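Local coordinates for protein endo-beta-1,4-xylanase Xyn10C (Pseudomonas cellulosa, PDB 1GNY) that binds xylan and xylooligosaccharides through this family 15 carbohydrate-binding module, which is joined to a catalytic domain that cleaves internal linkages of the xylan backbone, at residues A44-E55 against D117-V128. Residues are numbered along the deposited sequence; the frame is centred on the assembly and turned at random.
Sequences AVFDIARPTTLE and DKFNQTARDVQV. With XYP (beta-D-xylopyranose), chain B.
V128 sets its CB over one face of the F46 ring, 4.1 Å from the ring centroid, while its CG2 branch leans on CG1 of I48. On the same side of the sheet V126 fills the hollow between T52 and L54: its CG2 meets T52 CG2 at 3.8 Å and its CG1 meets L54 CD1. I48 and L54 also press on I147 of strand 139-149, which covers this face. On the other face Q127, its CG anti to the backbone N (chi1 -178°) and the chain extended beyond it, passes V45 CB with its CG and sends NE2 to O2 of the xylose, 3.0 Å away. NE2 also bonds Q81 OE1 and Q127 OE1 takes R14 NH2; Q127 thus places strand 126-133 in the xylan site, beside strand 42-48, two neighbouring inner strands of the five-stranded antiparallel sheet of this CBM15 β-sandwich. Past I48 the strand pairing lapses but the chains stay close: D125 OD1 takes the R50 backbone N on its anti lone pair and R50 NH1 in a salt bridge of 2.9 Å, guanidinium and carboxylate nearly perpendicular. After the cis-proline P51 a short second antiparallel pair, 52-53 with 120-121, begins. Q121, bent at chi2 (89°), curls its amide back: NE2 bonds T52 OG1 at 3.0 Å in the amide plane and the R124 carbonyl, while OE1 receives R124 N. An alanine here would remove that amide, and is likely to leave T52 OG1 without its donor and the turn that follows, up to R124, freer to move. F119 O is gripped from opposite faces by T52 OG1 and L54 N. E55 lays CB and CG along the N120 amide, whose OD1 takes E55 N at 3.0 Å; E55 OE2 sits at the F119 ring edge, accepting F119 N, while E55 OE1 turns to E114 N.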
loop_
_atom_site.group_PDB
_atom_site.type_symbol
_atom_site.label_atom_id
_atom_site.label_comp_id
_atom_site.label_asym_id
_atom_site.label_seq_id
_atom_site.Cartn_x
_atom_site.Cartn_y
_atom_site.Cartn_z
ATOM N N ALA A 44 1.760 -4.030 4.820
ATOM C CA ALA A 44 2.997 -3.256 5.003
ATOM C C ALA A 44 2.712 -1.803 4.688
ATOM O O ALA A 44 2.033 -1.535 3.711
ATOM C CB ALA A 44 4.050 -3.768 4.117
ATOM N N VAL A 45 3.231 -0.909 5.527
ATOM C CA VAL A 45 2.968 0.530 5.435
ATOM C C VAL A 45 4.196 1.409 5.674
ATOM O O VAL A 45 5.185 0.943 6.253
ATOM C CB VAL A 45 1.875 0.981 6.467
ATOM C CG1 VAL A 45 0.487 0.329 6.187
ATOM C CG2 VAL A 45 2.302 0.762 7.876
ATOM N N PHE A 46 4.076 2.668 5.245
ATOM C CA PHE A 46 5.063 3.712 5.488
ATOM C C PHE A 46 4.272 5.005 5.647
ATOM O O PHE A 46 3.071 5.070 5.345
ATOM C CB PHE A 46 6.073 3.822 4.333
ATOM C CG PHE A 46 5.438 4.193 3.019
ATOM C CD1 PHE A 46 4.892 3.209 2.208
ATOM C CD2 PHE A 46 5.324 5.534 2.631
ATOM C CE1 PHE A 46 4.254 3.547 1.018
ATOM C CE2 PHE A 46 4.685 5.864 1.438
ATOM C CZ PHE A 46 4.140 4.879 0.652
ATOM N N ASP A 47 4.963 6.055 6.063
ATOM C CA ASP A 47 4.306 7.342 6.230
ATOM C C ASP A 47 4.770 8.388 5.231
ATOM O O ASP A 47 5.959 8.494 4.923
ATOM C CB ASP A 47 4.582 7.932 7.609
ATOM C CG ASP A 47 4.085 7.085 8.711
ATOM O OD1 ASP A 47 3.010 6.441 8.574
ATOM O OD2 ASP A 47 4.705 7.030 9.785
ATOM N N ILE A 48 3.824 9.150 4.723
ATOM C CA ILE A 48 4.103 10.370 3.991
ATOM C C ILE A 48 4.044 11.465 5.058
ATOM O O ILE A 48 3.017 11.694 5.718
ATOM C CB ILE A 48 3.112 10.630 2.852
ATOM C CG1 ILE A 48 3.292 9.606 1.720
ATOM C CG2 ILE A 48 3.269 12.082 2.272
ATOM C CD1 ILE A 48 4.667 9.588 1.007
ATOM N N ALA A 49 5.156 12.185 5.189
ATOM C CA ALA A 49 5.220 13.276 6.161
ATOM C C ALA A 49 4.323 14.472 5.830
ATOM O O ALA A 49 4.319 14.996 4.694
ATOM C CB ALA A 49 6.682 13.762 6.292
ATOM N N ARG A 50 3.605 14.928 6.851
ATOM C CA ARG A 50 2.788 16.113 6.712
ATOM C C ARG A 50 3.616 17.360 6.361
ATOM O O ARG A 50 4.845 17.431 6.638
ATOM C CB ARG A 50 2.020 16.380 7.998
ATOM C CG ARG A 50 2.927 16.406 9.230
ATOM C CD ARG A 50 2.222 16.970 10.422
ATOM N NE ARG A 50 2.716 16.770 11.755
ATOM C CZ ARG A 50 3.393 15.752 12.281
ATOM N NH1 ARG A 50 4.300 14.929 11.706
ATOM N NH2 ARG A 50 3.248 15.742 13.578
ATOM N N PRO A 51 2.964 18.329 5.708
ATOM C CA PRO A 51 1.548 18.339 5.288
ATOM C C PRO A 51 1.387 17.600 3.999
ATOM O O PRO A 51 2.398 17.284 3.335
ATOM C CB PRO A 51 1.299 19.823 5.068
ATOM C CG PRO A 51 2.640 20.282 4.461
ATOM C CD PRO A 51 3.683 19.534 5.245
ATOM N N THR A 52 0.143 17.322 3.634
ATOM C CA THR A 52 -0.134 16.623 2.381
ATOM C C THR A 52 -1.137 17.328 1.481
ATOM O O THR A 52 -2.104 17.951 1.947
ATOM C CB THR A 52 -0.633 15.164 2.620
ATOM O OG1 THR A 52 -1.946 15.155 3.220
ATOM C CG2 THR A 52 0.307 14.424 3.588
ATOM N N THR A 53 -0.866 17.177 0.199
ATOM C CA THR A 53 -1.804 17.540 -0.889
ATOM C C THR A 53 -1.915 16.289 -1.770
ATOM O O THR A 53 -1.334 16.210 -2.866
ATOM C CB THR A 53 -1.313 18.741 -1.667
ATOM O OG1 THR A 53 -1.218 19.869 -0.774
ATOM C CG2 THR A 53 -2.316 19.162 -2.733
ATOM N N LEU A 54 -2.607 15.300 -1.205
ATOM C CA LEU A 54 -2.745 13.971 -1.825
ATOM C C LEU A 54 -4.033 13.712 -2.612
ATOM O O LEU A 54 -4.150 12.673 -3.263
ATOM C CB LEU A 54 -2.513 12.869 -0.771
ATOM C CG LEU A 54 -1.063 12.584 -0.452
ATOM C CD1 LEU A 54 -0.971 11.762 0.863
ATOM C CD2 LEU A 54 -0.306 11.892 -1.589
ATOM N N GLU A 55 -4.969 14.654 -2.614
ATOM C CA GLU A 55 -6.192 14.439 -3.406
ATOM C C GLU A 55 -5.825 14.408 -4.886
ATOM O O GLU A 55 -5.025 15.231 -5.344
ATOM C CB GLU A 55 -7.243 15.515 -3.111
ATOM C CG GLU A 55 -7.870 15.406 -1.735
ATOM C CD GLU A 55 -8.740 14.153 -1.571
ATOM O OE1 GLU A 55 -9.207 13.607 -2.606
ATOM O OE2 GLU A 55 -8.937 13.727 -0.418
ATOM N N ASP A 117 -12.318 15.999 0.323
ATOM C CA ASP A 117 -10.902 16.457 0.215
ATOM C C ASP A 117 -10.080 16.258 1.504
ATOM O O ASP A 117 -9.170 17.035 1.802
ATOM C CB ASP A 117 -10.810 17.927 -0.258
ATOM C CG ASP A 117 -11.256 18.125 -1.713
ATOM O OD1 ASP A 117 -11.386 17.150 -2.505
ATOM O OD2 ASP A 117 -11.493 19.274 -2.157
ATOM N N LYS A 118 -10.386 15.185 2.241
ATOM C CA LYS A 118 -9.661 14.839 3.496
ATOM C C LYS A 118 -8.134 14.703 3.371
ATOM O O LYS A 118 -7.429 14.865 4.359
ATOM C CB LYS A 118 -10.235 13.560 4.151
ATOM C CG LYS A 118 -10.219 12.308 3.300
ATOM C CD LYS A 118 -10.585 11.057 4.121
ATOM C CE LYS A 118 -12.067 11.041 4.569
ATOM N NZ LYS A 118 -13.041 11.080 3.431
ATOM N N PHE A 119 -7.640 14.406 2.164
ATOM C CA PHE A 119 -6.187 14.197 1.936
ATOM C C PHE A 119 -5.389 15.481 1.591
ATOM O O PHE A 119 -4.149 15.411 1.408
ATOM C CB PHE A 119 -5.916 13.078 0.942
ATOM C CG PHE A 119 -6.159 11.690 1.493
ATOM C CD1 PHE A 119 -5.197 11.070 2.266
ATOM C CD2 PHE A 119 -7.312 10.978 1.178
ATOM C CE1 PHE A 119 -5.394 9.807 2.775
ATOM C CE2 PHE A 119 -7.518 9.708 1.698
ATOM C CZ PHE A 119 -6.571 9.112 2.479
ATOM N N ASN A 120 -6.093 16.623 1.504
ATOM C CA ASN A 120 -5.451 17.955 1.400
ATOM C C ASN A 120 -5.565 18.602 2.781
ATOM O O ASN A 120 -6.628 19.077 3.134
ATOM C CB ASN A 120 -6.085 18.824 0.302
ATOM C CG ASN A 120 -5.778 18.304 -1.097
ATOM O OD1 ASN A 120 -5.054 17.300 -1.267
ATOM N ND2 ASN A 120 -6.347 18.961 -2.118
ATOM N N GLN A 121 -4.473 18.557 3.553
ATOM C CA GLN A 121 -4.481 18.836 5.001
ATOM C C GLN A 121 -3.091 18.985 5.567
ATOM O O GLN A 121 -2.117 18.525 4.962
ATOM C CB GLN A 121 -5.234 17.725 5.767
ATOM C CG GLN A 121 -4.667 16.304 5.610
ATOM C CD GLN A 121 -3.614 15.951 6.632
ATOM O OE1 GLN A 121 -3.804 16.147 7.839
ATOM N NE2 GLN A 121 -2.482 15.412 6.151
ATOM N N THR A 122 -3.010 19.610 6.747
ATOM C CA THR A 122 -1.713 19.906 7.406
ATOM C C THR A 122 -1.430 19.225 8.743
ATOM O O THR A 122 -0.266 19.125 9.154
ATOM C CB THR A 122 -1.570 21.428 7.659
ATOM O OG1 THR A 122 -2.681 21.878 8.440
ATOM C CG2 THR A 122 -1.629 22.233 6.361
ATOM N N ALA A 123 -2.481 18.788 9.410
ATOM C CA ALA A 123 -2.400 18.243 10.775
ATOM C C ALA A 123 -1.697 16.887 10.966
ATOM O O ALA A 123 -0.998 16.673 11.954
ATOM C CB ALA A 123 -3.818 18.169 11.355
ATOM N N ARG A 124 -1.896 15.969 10.034
ATOM C CA ARG A 124 -1.460 14.573 10.240
ATOM C C ARG A 124 -0.544 14.003 9.176
ATOM O O ARG A 124 -0.614 14.386 8.019
ATOM C CB ARG A 124 -2.701 13.699 10.296
ATOM C CG ARG A 124 -3.662 14.096 11.405
ATOM C CD ARG A 124 -4.948 13.278 11.418
ATOM N NE ARG A 124 -5.863 13.646 12.501
ATOM C CZ ARG A 124 -5.682 13.407 13.802
ATOM N NH1 ARG A 124 -4.608 12.748 14.256
ATOM N NH2 ARG A 124 -6.612 13.803 14.680
ATOM N N ASP A 125 0.299 13.065 9.587
ATOM C CA ASP A 125 1.035 12.261 8.624
ATOM C C ASP A 125 -0.029 11.326 8.025
ATOM O O ASP A 125 -1.073 11.070 8.639
ATOM C CB ASP A 125 2.101 11.400 9.282
ATOM C CG ASP A 125 3.256 12.198 9.881
ATOM O OD1 ASP A 125 3.610 13.281 9.359
ATOM O OD2 ASP A 125 3.915 11.746 10.869
ATOM N N VAL A 126 0.256 10.852 6.829
ATOM C CA VAL A 126 -0.648 9.919 6.129
ATOM C C VAL A 126 0.065 8.575 6.029
ATOM O O VAL A 126 1.180 8.487 5.474
ATOM C CB VAL A 126 -1.043 10.457 4.769
ATOM C CG1 VAL A 126 -1.829 9.430 3.948
ATOM C CG2 VAL A 126 -1.897 11.692 4.955
ATOM N N GLN A 127 -0.613 7.544 6.532
ATOM C CA GLN A 127 -0.127 6.167 6.449
ATOM C C GLN A 127 -0.593 5.554 5.155
ATOM O O GLN A 127 -1.798 5.563 4.888
ATOM C CB GLN A 127 -0.619 5.330 7.617
ATOM C CG GLN A 127 -0.136 3.878 7.650
ATOM C CD GLN A 127 -0.523 3.201 8.951
ATOM O OE1 GLN A 127 0.267 3.220 9.909
ATOM N NE2 GLN A 127 -1.697 2.565 8.972
ATOM N N VAL A 128 0.347 5.043 4.372
ATOM C CA VAL A 128 0.071 4.452 3.056
ATOM C C VAL A 128 0.606 3.030 3.026
ATOM O O VAL A 128 1.675 2.752 3.582
ATOM C CB VAL A 128 0.741 5.282 1.902
ATOM C CG1 VAL A 128 0.432 4.663 0.520
ATOM C CG2 VAL A 128 0.317 6.734 1.959
HETATM C C1 XYP B . -3.845 0.560 13.271
HETATM C C2 XYP B . -3.523 0.296 11.809
HETATM C C3 XYP B . -4.608 0.871 10.901
HETATM C C4 XYP B . -5.999 0.471 11.401
HETATM C C5 XYP B . -6.097 0.788 12.880
HETATM O O2 XYP B . -2.286 0.909 11.461
HETATM O O3 XYP B . -4.425 0.421 9.567
HETATM O O4 XYP B . -6.949 1.231 10.689
HETATM O O5 XYP B . -5.089 0.136 13.622
HETATM O O HOH W 1 -5.283 18.103 -4.903
#